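Local coordinates for alpha-L-arabinofuranosidase B (Aspergillus kawachii, PDB 6SXT), which hydrolyses terminal non-reducing alpha-L-arabinofuranosyl residues from arabinan, arabinogalactan and arabinoxylan side chains, degrading plant hemicellulose, at residues 129-134 against 276-281; 161-166 against 179-184; 330-335 against 475-480; 348-353 against 372-377. All coordinates share one frame; numbering follows the deposited sequence.

Interaction 1: 129-134 against 276-281; sequences GYRNNE and LGIGGD. With LXE ([(1~{S},2~{S},3~{S},4~{S})-2-(hydroxymethyl)-3,4-bis(oxidanyl)cyclopentyl]azanium), chain G.
Arg-131 reaches across to Gly-280 with the end of its guanidinium, NH1 and NH2 both donating to the one carbonyl O of Gly-280. The shorter of the two, NH2 to O at 2.8 Å, lies in the carbonyl plane on a lone pair, whereas NH1 at 3.1 Å comes from above that plane. CG is anti to the backbone N (chi1 -166°) and the chain runs extended as far as NE. NE donates to Asn-133 OD1 and NH2 also to Glu-168 O, which together should fix the rotation of the group. Ile-278 CD1 lies 3.9 Å from Arg-131 NH1, while its other branch, CG2, presses on Gly-129 CA at 3.7 Å. Tyr-130 and Leu-276 exchange two backbone hydrogen bonds and turn their side chains to the same face of the sheet, CB to CB 4.2 Å; the Tyr-130 hydroxyl is bonded to Ile-72 O and Ala-105 N. Beyond the arginine, the proton donor Asp-281 accepts from N1' of the bound inhibitor at OD2 (3.2 Å), and the backbone N of Asp-281 makes a weak hydrogen bond to O2'. An antiparallel bridge thus leads into the glycine-rich, substrate-binding loop of a GH54 active site, with Arg-131 as a second-shell residue.

Interaction 2: 161-166 against 179-184; sequences CFDYGN and MEAIYL. With LXE ([(1~{S},2~{S},3~{S},4~{S})-2-(hydroxymethyl)-3,4-bis(oxidanyl)cyclopentyl]azanium), chain G.
An antiparallel strand pair forms part of the wall of the arabinofuranose pocket, and its first strand follows the vicinal disulfide of Cys-160 and Cys-161, whose joining peptide bond is cis. Five backbone hydrogen bonds join the segments, from Leu-184 N to Phe-162 O at one end to the mutual pair of Asn-166 and Glu-180 at the other. Gly-165, at a corner of the chain, comes within 4.1 Å of Ala-181, CA to CA; its backbone angles (146°/-147°) suit glycine. On the pocket face, Asp-163 is flanked by two side chains. Its OD2 meets Met-179 CE at 3.3 Å, the side chains crossing at about a right angle, and its OD1 lies 3.5 Å from Tyr-183 CD1, at the ring edge and in the ring plane, with carboxylate and ring 85° apart. OD1 is buried here without a hydrogen-bond partner, and OD2 lies close to the carboxylate of Asp-203. Met-179 SD lies 3.1 Å from O2' of the inhibitor and borders its cyclopentane ring, while the bend at chi3 places CE, the atom that meets Asp-163. Cys-161 SG stands 3.8 Å from O3' and obliquely beside the Tyr-183 ring. On the other face, Ile-182 CD1 meets the edge of the Tyr-164 ring, whose hydroxyl is hydrogen-bonded to His-19. Strand 163-164 is outermost in a four-stranded sheet, with 180-185 between it and 199-203; Ile-182 and Leu-184 pack on strand 227-235, while Asp-163 and Tyr-164 touch strand 273-276.

Interaction 3: 330-335 against 475-480; sequences SGEVVS and FEIETA
Ser-335 pairs with Glu-478 in an antiparallel bridge between strands whose short axes are 124° apart, joined by two backbone hydrogen bonds (Ser-335 N to Glu-478 O 2.9 Å, Glu-478 N to Ser-335 O 2.8 Å). Past this pair the strands are linked through a water: it donates to Val-333 O at 2.7 Å and accepts from Ala-480 N at 2.9 Å, standing in for a direct bond. Alongside it the methyl of Ala-480 is pressed against one branch of Val-333, CB to CG1 3.5 Å, tighter than usual van der Waals contact; this CG1 is the branch anti to the backbone N. Val-334 instead offers CG1 to Ile-477 CG2 at 3.8 Å, the two side chains crossing at a slant. Ser-335 OG lies 3.3 Å from Ala-480 CA and is hydrogen-bonded to Ala-372 O and Phe-481 N, tying three parts of the chain to one hydroxyl. The acidic end of Glu-478 leads away from the contact, OE1 to Tyr-347 OH and OE2 in a salt bridge with Arg-337. Between the segments themselves the chemistry is therefore backbone bonding, one water and small aliphatic groups; the charge of Glu-478 is met outside them, consistent with a seam that closes the start of the arabinose-binding domain against its end.

Interaction 4: 348-353 against 372-377; sequences IAHTDT and ASWTVV
Trp-374 turns the edge of its indole to strand 348-351, with Ile-348 O exactly in the ring plane and Ala-349 O also near that plane, 4.1 Å from CZ2. NE1 donates to Ile-348 O at 3.0 Å, almost straight at 176°, although on the acceptor's side the nitrogen stands above the carbonyl plane. The His-350 ring approaches the six-membered ring at a slant, CD2 to CH2 3.8 Å with the planes 57° apart; its CG, set between the backbone N and the carbonyl carbon (chi1 70°), directs the imidazole to this side. Ile-348 crosses the indole at about a right angle, its CG2 branch 4.2 Å from NE1. His-350 is held at both nitrogens: ND1 donates to Asp-352 O, on a lone pair of that carbonyl, and NE2 is hydrogen-bonded to Asp-392 OD1, which should fix the turn of the imidazole.

Ile-348 O has further company. A water donates to it at 2.6 Å and to Ala-372 O at 2.7 Å, and Ala-372 CA makes a CH...O contact with it, so the carbonyl is well satisfied in this buried place. Next to it the methyls of Ala-349 and Ala-372 meet at 4.1 Å. Ala-372 follows helix 366-371, and Trp-374 begins the next strand, beside Ser-390. The indole thus pins the 346-351 hairpin strand to the chain leaving that helix, within the beta-trefoil of the arabinose-binding domain; Ile-348 also lies near the substrate-binding residue Leu-452.

Overall arrangement
Along the chain, interactions 1 and 2 come first, in the catalytic domain, and 3 and 4 follow in the arabinose-binding domain, with centres about 40 to 43 Å from the first two. Interaction 2 is nested inside the loop closed by interaction 1; their centres lie 9 Å apart, Gly-277 N is probably hydrogen-bonded to Asp-163 O, and both border the same inhibitor. In the same way interaction 4 is nested within interaction 3, with centres 10 Å apart, and strands 333-338 and 374-378 neighbour each other in one sheet. The catalytic and arabinose-binding domains are therefore built as separate units, on opposite sides of the chain's centre.

Interaction 1: 129-134 against 276-281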
loop_
_atom_site.group_PDB
_atom_site.type_symbol
_atom_site.label_atom_id
_atom_site.label_comp_id
_atom_site.label_asym_id
_atom_site.label_seq_id
_atom_site.Cartn_x
_atom_site.Cartn_y
_atom_site.Cartn_z
ATOM N N GLY A 129 8.106 1.697 3.202
ATOM C CA GLY A 129 8.288 3.143 3.323
ATOM C C GLY A 129 9.154 3.720 2.254
ATOM O O GLY A 129 10.116 3.091 1.835
ATOM N N TYR A 130 8.856 4.971 1.893
ATOM C CA TYR A 130 9.650 5.788 0.975
ATOM C C TYR A 130 9.963 7.139 1.618
ATOM O O TYR A 130 9.226 7.636 2.487
ATOM C CB TYR A 130 8.906 6.025 -0.347
ATOM C CG TYR A 130 8.632 4.774 -1.144
ATOM C CD1 TYR A 130 7.524 3.992 -0.895
ATOM C CD2 TYR A 130 9.489 4.351 -2.148
ATOM C CE1 TYR A 130 7.291 2.821 -1.579
ATOM C CE2 TYR A 130 9.267 3.183 -2.881
ATOM C CZ TYR A 130 8.153 2.413 -2.582
ATOM O OH TYR A 130 7.909 1.243 -3.252
ATOM N N ARG A 131 11.035 7.762 1.128
ATOM C CA ARG A 131 11.509 9.031 1.728
ATOM C C ARG A 131 12.398 9.783 0.787
ATOM O O ARG A 131 13.033 9.151 -0.101
ATOM C CB ARG A 131 12.256 8.708 3.030
ATOM C CG ARG A 131 12.523 9.867 3.946
ATOM C CD ARG A 131 12.894 9.394 5.367
ATOM N NE ARG A 131 12.742 10.485 6.276
ATOM C CZ ARG A 131 12.175 10.426 7.450
ATOM N NH1 ARG A 131 11.797 9.258 7.954
ATOM N NH2 ARG A 131 11.982 11.522 8.141
ATOM N N ASN A 132 12.499 11.083 1.034
ATOM C CA ASN A 132 13.553 11.926 0.409
ATOM C C ASN A 132 13.980 12.909 1.496
ATOM O O ASN A 132 13.183 13.762 1.836
ATOM C CB ASN A 132 13.118 12.630 -0.852
ATOM C CG ASN A 132 14.284 13.330 -1.539
ATOM O OD1 ASN A 132 15.140 13.898 -0.865
ATOM N ND2 ASN A 132 14.354 13.252 -2.847
ATOM N N ASN A 133 15.175 12.704 2.064
ATOM C CA ASN A 133 15.720 13.601 3.104
ATOM C C ASN A 133 16.569 14.730 2.513
ATOM O O ASN A 133 17.103 15.519 3.322
ATOM C CB ASN A 133 16.493 12.792 4.130
ATOM C CG ASN A 133 15.586 12.014 5.051
ATOM O OD1 ASN A 133 14.458 12.429 5.322
ATOM N ND2 ASN A 133 16.062 10.882 5.565
ATOM N N GLU A 134 16.710 14.804 1.209
ATOM C CA GLU A 134 17.488 15.879 0.534
ATOM C C GLU A 134 16.598 16.693 -0.408
ATOM O O GLU A 134 16.936 16.879 -1.576
ATOM C CB GLU A 134 18.661 15.221 -0.187
ATOM C CG GLU A 134 19.584 14.497 0.787
ATOM C CD GLU A 134 20.760 13.747 0.167
ATOM O OE1 GLU A 134 20.873 13.719 -1.078
ATOM O OE2 GLU A 134 21.565 13.187 0.937
ATOM N N LEU A 276 6.609 8.918 2.840
ATOM C CA LEU A 276 5.396 8.233 2.356
ATOM C C LEU A 276 5.299 6.875 3.048
ATOM O O LEU A 276 6.216 6.044 2.880
ATOM C CB LEU A 276 5.439 8.071 0.845
ATOM C CG LEU A 276 4.295 7.213 0.305
ATOM C CD1 LEU A 276 2.939 7.784 0.612
ATOM C CD2 LEU A 276 4.454 7.020 -1.183
ATOM N N GLY A 277 4.242 6.682 3.834
ATOM C CA GLY A 277 3.888 5.357 4.378
ATOM C C GLY A 277 4.365 5.121 5.799
ATOM O O GLY A 277 4.060 4.076 6.332
ATOM N N ILE A 278 5.120 6.067 6.346
ATOM C CA ILE A 278 5.883 5.931 7.618
ATOM C C ILE A 278 5.782 7.222 8.398
ATOM O O ILE A 278 5.407 8.280 7.845
ATOM C CB ILE A 278 7.351 5.602 7.302
ATOM C CG1 ILE A 278 7.939 6.621 6.318
ATOM C CG2 ILE A 278 7.484 4.181 6.826
ATOM C CD1 ILE A 278 9.435 6.628 6.285
ATOM N N GLY A 279 6.115 7.165 9.691
ATOM C CA GLY A 279 6.279 8.399 10.459
ATOM C C GLY A 279 7.633 9.030 10.281
ATOM O O GLY A 279 8.538 8.441 9.595
ATOM N N GLY A 280 7.782 10.258 10.760
ATOM C CA GLY A 280 9.019 11.008 10.521
ATOM C C GLY A 280 10.212 10.380 11.229
ATOM O O GLY A 280 11.328 10.529 10.714
ATOM N N ASP A 281 9.972 9.624 12.291
ATOM C CA ASP A 281 11.051 8.881 13.006
ATOM C C ASP A 281 11.236 7.479 12.444
ATOM O O ASP A 281 11.887 6.582 13.037
ATOM C CB ASP A 281 10.749 8.840 14.505
ATOM C CG ASP A 281 9.420 8.218 14.840
ATOM O OD1 ASP A 281 8.722 7.704 13.911
ATOM O OD2 ASP A 281 9.042 8.284 16.032
HETATM C "C1'" LXE G . 7.033 11.192 15.841
HETATM C "C2'" LXE G . 6.901 10.560 14.455
HETATM O "O2'" LXE G . 7.763 11.138 13.543
HETATM C "C3'" LXE G . 5.485 10.821 14.175
HETATM O "O3'" LXE G . 5.090 10.073 12.950
HETATM C "C4'" LXE G . 4.831 10.222 15.402
HETATM C "C5'" LXE G . 3.455 10.797 15.681
HETATM O "O5'" LXE G . 3.409 12.206 15.747
HETATM C "C6'" LXE G . 5.872 10.539 16.548
HETATM N "N1'" LXE G . 6.234 9.219 17.139
#

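Interaction 2: 161-166 against 179-184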
loop_
_atom_site.group_PDB
_atom_site.type_symbol
_atom_site.label_atom_id
_atom_site.label_comp_id
_atom_site.label_asym_id
_atom_site.label_seq_id
_atom_site.Cartn_x
_atom_site.Cartn_y
_atom_site.Cartn_z
ATOM N N CYS A 161 2.968 4.895 11.292
ATOM C CA CYS A 161 2.013 5.927 10.934
ATOM C C CYS A 161 1.935 5.972 9.406
ATOM O O CYS A 161 2.997 5.948 8.773
ATOM C CB CYS A 161 2.384 7.347 11.343
ATOM S SG CYS A 161 2.018 7.783 13.081
ATOM N N PHE A 162 0.737 5.973 8.826
ATOM C CA PHE A 162 0.639 6.000 7.340
ATOM C C PHE A 162 0.556 7.465 6.930
ATOM O O PHE A 162 -0.548 8.052 6.897
ATOM C CB PHE A 162 -0.566 5.199 6.834
ATOM C CG PHE A 162 -0.561 5.155 5.332
ATOM C CD1 PHE A 162 0.369 4.368 4.698
ATOM C CD2 PHE A 162 -1.386 5.974 4.568
ATOM C CE1 PHE A 162 0.469 4.326 3.320
ATOM C CE2 PHE A 162 -1.276 5.957 3.178
ATOM C CZ PHE A 162 -0.362 5.134 2.574
ATOM N N ASP A 163 1.699 8.064 6.668
ATOM C CA ASP A 163 1.831 9.504 6.415
ATOM C C ASP A 163 2.259 9.803 4.974
ATOM O O ASP A 163 2.948 9.014 4.341
ATOM C CB ASP A 163 2.805 10.229 7.325
ATOM C CG ASP A 163 2.423 10.338 8.773
ATOM O OD1 ASP A 163 1.351 9.865 9.168
ATOM O OD2 ASP A 163 3.310 10.893 9.546
ATOM N N TYR A 164 1.908 10.991 4.515
ATOM C CA TYR A 164 2.491 11.577 3.297
ATOM C C TYR A 164 2.680 13.053 3.572
ATOM O O TYR A 164 1.700 13.771 3.880
ATOM C CB TYR A 164 1.602 11.397 2.062
ATOM C CG TYR A 164 2.124 12.087 0.833
ATOM C CD1 TYR A 164 3.316 11.686 0.251
ATOM C CD2 TYR A 164 1.489 13.185 0.259
ATOM C CE1 TYR A 164 3.831 12.302 -0.875
ATOM C CE2 TYR A 164 1.969 13.805 -0.880
ATOM C CZ TYR A 164 3.153 13.372 -1.465
ATOM O OH TYR A 164 3.623 14.025 -2.573
ATOM N N GLY A 165 3.928 13.528 3.479
ATOM C CA GLY A 165 4.200 14.959 3.584
ATOM C C GLY A 165 5.517 15.300 4.241
ATOM O O GLY A 165 6.499 14.587 4.081
ATOM N N ASN A 166 5.536 16.423 4.954
ATOM C CA ASN A 166 6.765 17.128 5.372
ATOM C C ASN A 166 7.283 16.510 6.672
ATOM O O ASN A 166 6.486 16.329 7.625
ATOM C CB ASN A 166 6.441 18.606 5.566
ATOM C CG ASN A 166 7.628 19.546 5.497
ATOM O OD1 ASN A 166 8.646 19.276 6.153
ATOM N ND2 ASN A 166 7.536 20.595 4.699
ATOM N N MET A 179 7.124 18.251 11.866
ATOM C CA MET A 179 6.427 17.473 10.812
ATOM C C MET A 179 5.161 18.226 10.443
ATOM O O MET A 179 4.554 18.936 11.266
ATOM C CB MET A 179 6.008 16.091 11.316
ATOM C CG MET A 179 7.124 15.095 11.223
ATOM S SD MET A 179 6.664 13.501 11.890
ATOM C CE MET A 179 5.559 13.019 10.559
ATOM N N GLU A 180 4.729 18.040 9.208
ATOM C CA GLU A 180 3.352 18.380 8.806
ATOM C C GLU A 180 2.986 17.462 7.634
ATOM O O GLU A 180 3.451 17.722 6.480
ATOM C CB GLU A 180 3.295 19.819 8.376
ATOM C CG GLU A 180 1.879 20.304 8.070
ATOM C CD GLU A 180 1.839 21.795 7.829
ATOM O OE1 GLU A 180 2.377 22.275 6.822
ATOM O OE2 GLU A 180 1.251 22.496 8.723
ATOM N N ALA A 181 2.256 16.415 7.951
ATOM C CA ALA A 181 1.949 15.373 6.960
ATOM C C ALA A 181 0.526 14.867 7.150
ATOM O O ALA A 181 -0.035 14.834 8.246
ATOM C CB ALA A 181 2.960 14.267 7.095
ATOM N N ILE A 182 -0.075 14.503 6.021
ATOM C CA ILE A 182 -1.321 13.710 5.988
ATOM C C ILE A 182 -1.113 12.398 6.712
ATOM O O ILE A 182 -0.145 11.698 6.411
ATOM C CB ILE A 182 -1.773 13.483 4.545
ATOM C CG1 ILE A 182 -2.070 14.788 3.831
ATOM C CG2 ILE A 182 -2.954 12.521 4.524
ATOM C CD1 ILE A 182 -2.129 14.621 2.307
ATOM N N TYR A 183 -2.061 12.036 7.547
ATOM C CA TYR A 183 -2.158 10.703 8.139
ATOM C C TYR A 183 -3.525 10.103 7.770
ATOM O O TYR A 183 -4.533 10.815 7.810
ATOM C CB TYR A 183 -2.047 10.787 9.677
ATOM C CG TYR A 183 -2.433 9.497 10.347
ATOM C CD1 TYR A 183 -1.495 8.497 10.570
ATOM C CD2 TYR A 183 -3.730 9.235 10.757
ATOM C CE1 TYR A 183 -1.839 7.272 11.104
ATOM C CE2 TYR A 183 -4.087 8.018 11.300
ATOM C CZ TYR A 183 -3.150 7.027 11.491
ATOM O OH TYR A 183 -3.501 5.788 11.974
ATOM N N LEU A 184 -3.556 8.823 7.468
ATOM C CA LEU A 184 -4.830 8.079 7.300
ATOM C C LEU A 184 -4.743 6.755 8.034
ATOM O O LEU A 184 -3.872 5.950 7.726
ATOM C CB LEU A 184 -5.179 7.854 5.829
ATOM C CG LEU A 184 -6.489 7.110 5.604
ATOM C CD1 LEU A 184 -7.700 7.844 6.131
ATOM C CD2 LEU A 184 -6.663 6.816 4.122
HETATM C "C1'" LXE G . 7.033 11.192 15.841
HETATM C "C2'" LXE G . 6.901 10.560 14.455
HETATM O "O2'" LXE G . 7.763 11.138 13.543
HETATM C "C3'" LXE G . 5.485 10.821 14.175
HETATM O "O3'" LXE G . 5.090 10.073 12.950
HETATM C "C4'" LXE G . 4.831 10.222 15.402
HETATM C "C5'" LXE G . 3.455 10.797 15.681
HETATM O "O5'" LXE G . 3.409 12.206 15.747
HETATM C "C6'" LXE G . 5.872 10.539 16.548
HETATM N "N1'" LXE G . 6.234 9.219 17.139
#

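Interaction 3: 330-335 against 475-480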
loop_
_atom_site.group_PDB
_atom_site.type_symbol
_atom_site.label_atom_id
_atom_site.label_comp_id
_atom_site.label_asym_id
_atom_site.label_seq_id
_atom_site.Cartn_x
_atom_site.Cartn_y
_atom_site.Cartn_z
ATOM N N SER A 330 -16.330 -19.625 -5.174
ATOM C CA SER A 330 -16.658 -19.855 -3.757
ATOM C C SER A 330 -17.429 -21.174 -3.600
ATOM O O SER A 330 -18.379 -21.428 -4.393
ATOM C CB SER A 330 -17.444 -18.746 -3.224
ATOM O OG SER A 330 -17.554 -18.891 -1.808
ATOM N N GLY A 331 -16.953 -22.015 -2.706
ATOM C CA GLY A 331 -17.583 -23.332 -2.436
ATOM C C GLY A 331 -16.904 -24.474 -3.163
ATOM O O GLY A 331 -17.194 -25.636 -2.813
ATOM N N GLU A 332 -16.054 -24.206 -4.167
ATOM C CA GLU A 332 -15.186 -25.186 -4.826
ATOM C C GLU A 332 -14.288 -25.843 -3.781
ATOM O O GLU A 332 -13.789 -25.141 -2.907
ATOM C CB GLU A 332 -14.326 -24.449 -5.861
ATOM C CG GLU A 332 -13.477 -25.294 -6.762
ATOM C CD GLU A 332 -12.616 -24.501 -7.727
ATOM O OE1 GLU A 332 -12.722 -23.252 -7.719
ATOM O OE2 GLU A 332 -11.788 -25.102 -8.437
ATOM N N VAL A 333 -14.049 -27.147 -3.886
ATOM C CA VAL A 333 -13.037 -27.826 -3.049
ATOM C C VAL A 333 -11.902 -28.281 -3.938
ATOM O O VAL A 333 -12.169 -28.889 -4.969
ATOM C CB VAL A 333 -13.662 -29.016 -2.281
ATOM C CG1 VAL A 333 -12.717 -29.478 -1.199
ATOM C CG2 VAL A 333 -15.010 -28.607 -1.716
ATOM N N VAL A 334 -10.675 -27.995 -3.557
ATOM C CA VAL A 334 -9.508 -28.240 -4.424
ATOM C C VAL A 334 -8.406 -28.924 -3.647
ATOM O O VAL A 334 -8.350 -28.809 -2.415
ATOM C CB VAL A 334 -8.977 -26.906 -5.026
ATOM C CG1 VAL A 334 -10.063 -26.199 -5.811
ATOM C CG2 VAL A 334 -8.374 -26.017 -3.957
ATOM N N SER A 335 -7.457 -29.493 -4.390
ATOM C CA SER A 335 -6.136 -29.827 -3.863
ATOM C C SER A 335 -5.143 -29.037 -4.718
ATOM O O SER A 335 -5.442 -28.756 -5.897
ATOM C CB SER A 335 -5.857 -31.338 -3.854
ATOM O OG SER A 335 -6.765 -31.963 -2.926
ATOM N N PHE A 475 1.397 -23.564 -8.257
ATOM C CA PHE A 475 0.642 -24.778 -7.832
ATOM C C PHE A 475 -0.434 -25.079 -8.841
ATOM O O PHE A 475 -1.187 -24.196 -9.254
ATOM C CB PHE A 475 0.027 -24.570 -6.455
ATOM C CG PHE A 475 1.053 -24.276 -5.416
ATOM C CD1 PHE A 475 1.732 -25.290 -4.732
ATOM C CD2 PHE A 475 1.424 -22.967 -5.141
ATOM C CE1 PHE A 475 2.667 -24.995 -3.773
ATOM C CE2 PHE A 475 2.369 -22.682 -4.181
ATOM C CZ PHE A 475 3.006 -23.681 -3.488
ATOM N N GLU A 476 -0.578 -26.354 -9.216
ATOM C CA GLU A 476 -1.690 -26.780 -10.072
ATOM C C GLU A 476 -2.929 -27.030 -9.235
ATOM O O GLU A 476 -2.829 -27.642 -8.151
ATOM C CB GLU A 476 -1.311 -28.042 -10.841
ATOM C CG GLU A 476 -0.347 -27.774 -11.987
ATOM C CD GLU A 476 -0.978 -27.186 -13.241
ATOM O OE1 GLU A 476 -2.185 -26.885 -13.255
ATOM O OE2 GLU A 476 -0.224 -27.058 -14.224
ATOM N N ILE A 477 -4.064 -26.592 -9.727
ATOM C CA ILE A 477 -5.382 -26.731 -9.063
ATOM C C ILE A 477 -5.958 -28.051 -9.559
ATOM O O ILE A 477 -6.182 -28.203 -10.768
ATOM C CB ILE A 477 -6.317 -25.571 -9.375
ATOM C CG1 ILE A 477 -5.708 -24.214 -9.023
ATOM C CG2 ILE A 477 -7.665 -25.783 -8.695
ATOM C CD1 ILE A 477 -6.435 -23.053 -9.668
ATOM N N GLU A 478 -6.175 -28.962 -8.611
ATOM C CA GLU A 478 -6.689 -30.310 -8.923
ATOM C C GLU A 478 -7.970 -30.551 -8.143
ATOM O O GLU A 478 -8.262 -29.867 -7.177
ATOM C CB GLU A 478 -5.585 -31.329 -8.689
ATOM C CG GLU A 478 -4.585 -31.195 -9.803
ATOM C CD GLU A 478 -3.422 -32.130 -9.830
ATOM O OE1 GLU A 478 -3.405 -33.068 -8.980
ATOM O OE2 GLU A 478 -2.568 -31.895 -10.698
ATOM N N THR A 479 -8.718 -31.542 -8.615
ATOM C CA THR A 479 -9.839 -32.126 -7.847
ATOM C C THR A 479 -9.380 -32.417 -6.413
ATOM O O THR A 479 -8.286 -32.944 -6.235
ATOM C CB THR A 479 -10.254 -33.455 -8.509
ATOM O OG1 THR A 479 -10.515 -33.204 -9.890
ATOM C CG2 THR A 479 -11.486 -34.037 -7.867
ATOM N N ALA A 480 -10.201 -32.070 -5.438
ATOM C CA ALA A 480 -9.897 -32.349 -4.020
ATOM C C ALA A 480 -9.846 -33.873 -3.792
ATOM O O ALA A 480 -10.696 -34.620 -4.300
ATOM C CB ALA A 480 -10.913 -31.730 -3.141
HETATM O O HOH W 1 -12.956 -31.223 -6.050
#

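Interaction 4: 348-353 against 372-377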
loop_
_atom_site.group_PDB
_atom_site.type_symbol
_atom_site.label_atom_id
_atom_site.label_comp_id
_atom_site.label_asym_id
_atom_site.label_seq_id
_atom_site.Cartn_x
_atom_site.Cartn_y
_atom_site.Cartn_z
ATOM N N ILE A 348 -0.241 -29.289 -1.072
ATOM C CA ILE A 348 -0.351 -28.448 0.127
ATOM C C ILE A 348 -1.299 -29.162 1.094
ATOM O O ILE A 348 -2.474 -29.418 0.755
ATOM C CB ILE A 348 -0.867 -27.021 -0.194
ATOM C CG1 ILE A 348 0.072 -26.361 -1.214
ATOM C CG2 ILE A 348 -1.008 -26.235 1.099
ATOM C CD1 ILE A 348 -0.246 -24.901 -1.493
ATOM N N ALA A 349 -0.766 -29.418 2.258
ATOM C CA ALA A 349 -1.536 -30.114 3.301
ATOM C C ALA A 349 -1.267 -29.433 4.627
ATOM O O ALA A 349 -0.711 -28.295 4.691
ATOM C CB ALA A 349 -1.133 -31.577 3.310
ATOM N N HIS A 350 -1.631 -30.059 5.747
ATOM C CA HIS A 350 -1.270 -29.475 7.030
ATOM C C HIS A 350 -1.160 -30.624 8.050
ATOM O O HIS A 350 -1.816 -31.672 7.831
ATOM C CB HIS A 350 -2.252 -28.388 7.473
ATOM C CG HIS A 350 -3.586 -28.932 7.849
ATOM N ND1 HIS A 350 -3.890 -29.178 9.187
ATOM C CD2 HIS A 350 -4.669 -29.256 7.110
ATOM C CE1 HIS A 350 -5.129 -29.652 9.227
ATOM N NE2 HIS A 350 -5.630 -29.731 7.975
ATOM N N THR A 351 -0.366 -30.362 9.051
ATOM C CA THR A 351 -0.250 -31.220 10.277
ATOM C C THR A 351 -0.596 -30.308 11.439
ATOM O O THR A 351 0.231 -29.434 11.792
ATOM C CB THR A 351 1.136 -31.822 10.425
ATOM O OG1 THR A 351 1.456 -32.456 9.189
ATOM C CG2 THR A 351 1.144 -32.826 11.568
ATOM N N ASP A 352 -1.817 -30.403 11.933
ATOM C CA ASP A 352 -2.387 -29.433 12.891
ATOM C C ASP A 352 -2.194 -28.013 12.304
ATOM O O ASP A 352 -2.651 -27.821 11.178
ATOM C CB ASP A 352 -1.787 -29.667 14.275
ATOM C CG ASP A 352 -2.285 -31.031 14.785
ATOM O OD1 ASP A 352 -3.439 -31.366 14.493
ATOM O OD2 ASP A 352 -1.479 -31.691 15.418
ATOM N N THR A 353 -1.575 -27.092 13.020
ATOM C CA THR A 353 -1.517 -25.683 12.503
ATOM C C THR A 353 -0.431 -25.526 11.452
ATOM O O THR A 353 -0.473 -24.424 10.787
ATOM C CB THR A 353 -1.263 -24.662 13.602
ATOM O OG1 THR A 353 0.013 -24.866 14.177
ATOM C CG2 THR A 353 -2.336 -24.719 14.667
ATOM N N ALA A 372 -5.209 -32.333 2.800
ATOM C CA ALA A 372 -4.745 -31.841 1.467
ATOM C C ALA A 372 -5.918 -31.330 0.643
ATOM O O ALA A 372 -5.759 -31.212 -0.594
ATOM C CB ALA A 372 -4.035 -32.934 0.760
ATOM N N SER A 373 -7.073 -31.111 1.255
ATOM C CA SER A 373 -8.266 -30.623 0.547
ATOM C C SER A 373 -8.700 -29.309 1.174
ATOM O O SER A 373 -8.676 -29.165 2.414
ATOM C CB SER A 373 -9.388 -31.659 0.527
ATOM O OG SER A 373 -8.902 -32.807 -0.116
ATOM N N TRP A 374 -9.108 -28.345 0.336
ATOM C CA TRP A 374 -9.349 -26.943 0.757
ATOM C C TRP A 374 -10.627 -26.431 0.121
ATOM O O TRP A 374 -10.783 -26.525 -1.112
ATOM C CB TRP A 374 -8.133 -26.094 0.359
ATOM C CG TRP A 374 -6.852 -26.586 0.957
ATOM C CD1 TRP A 374 -5.944 -27.432 0.392
ATOM C CD2 TRP A 374 -6.436 -26.401 2.308
ATOM N NE1 TRP A 374 -4.932 -27.688 1.262
ATOM C CE2 TRP A 374 -5.218 -27.088 2.456
ATOM C CE3 TRP A 374 -6.946 -25.669 3.384
ATOM C CZ2 TRP A 374 -4.491 -27.063 3.640
ATOM C CZ3 TRP A 374 -6.244 -25.667 4.560
ATOM C CH2 TRP A 374 -5.032 -26.361 4.681
ATOM N N THR A 375 -11.546 -25.938 0.913
ATOM C CA THR A 375 -12.761 -25.267 0.451
ATOM C C THR A 375 -12.381 -23.803 0.166
ATOM O O THR A 375 -11.928 -23.110 1.062
ATOM C CB THR A 375 -13.891 -25.349 1.458
ATOM O OG1 THR A 375 -14.062 -26.745 1.817
ATOM C CG2 THR A 375 -15.158 -24.765 0.868
ATOM N N VAL A 376 -12.624 -23.397 -1.055
ATOM C CA VAL A 376 -12.293 -21.996 -1.456
ATOM C C VAL A 376 -13.501 -21.148 -1.127
ATOM O O VAL A 376 -14.654 -21.518 -1.464
ATOM C CB VAL A 376 -11.901 -21.928 -2.941
ATOM C CG1 VAL A 376 -11.372 -20.514 -3.249
ATOM C CG2 VAL A 376 -10.830 -22.929 -3.276
ATOM N N VAL A 377 -13.301 -20.050 -0.422
ATOM C CA VAL A 377 -14.411 -19.159 -0.085
ATOM C C VAL A 377 -14.038 -17.728 -0.498
ATOM O O VAL A 377 -12.848 -17.402 -0.632
ATOM C CB VAL A 377 -14.778 -19.233 1.383
ATOM C CG1 VAL A 377 -15.002 -20.690 1.839
ATOM C CG2 VAL A 377 -13.804 -18.583 2.273
HETATM O O HOH W 2 -3.743 -29.701 -1.542
#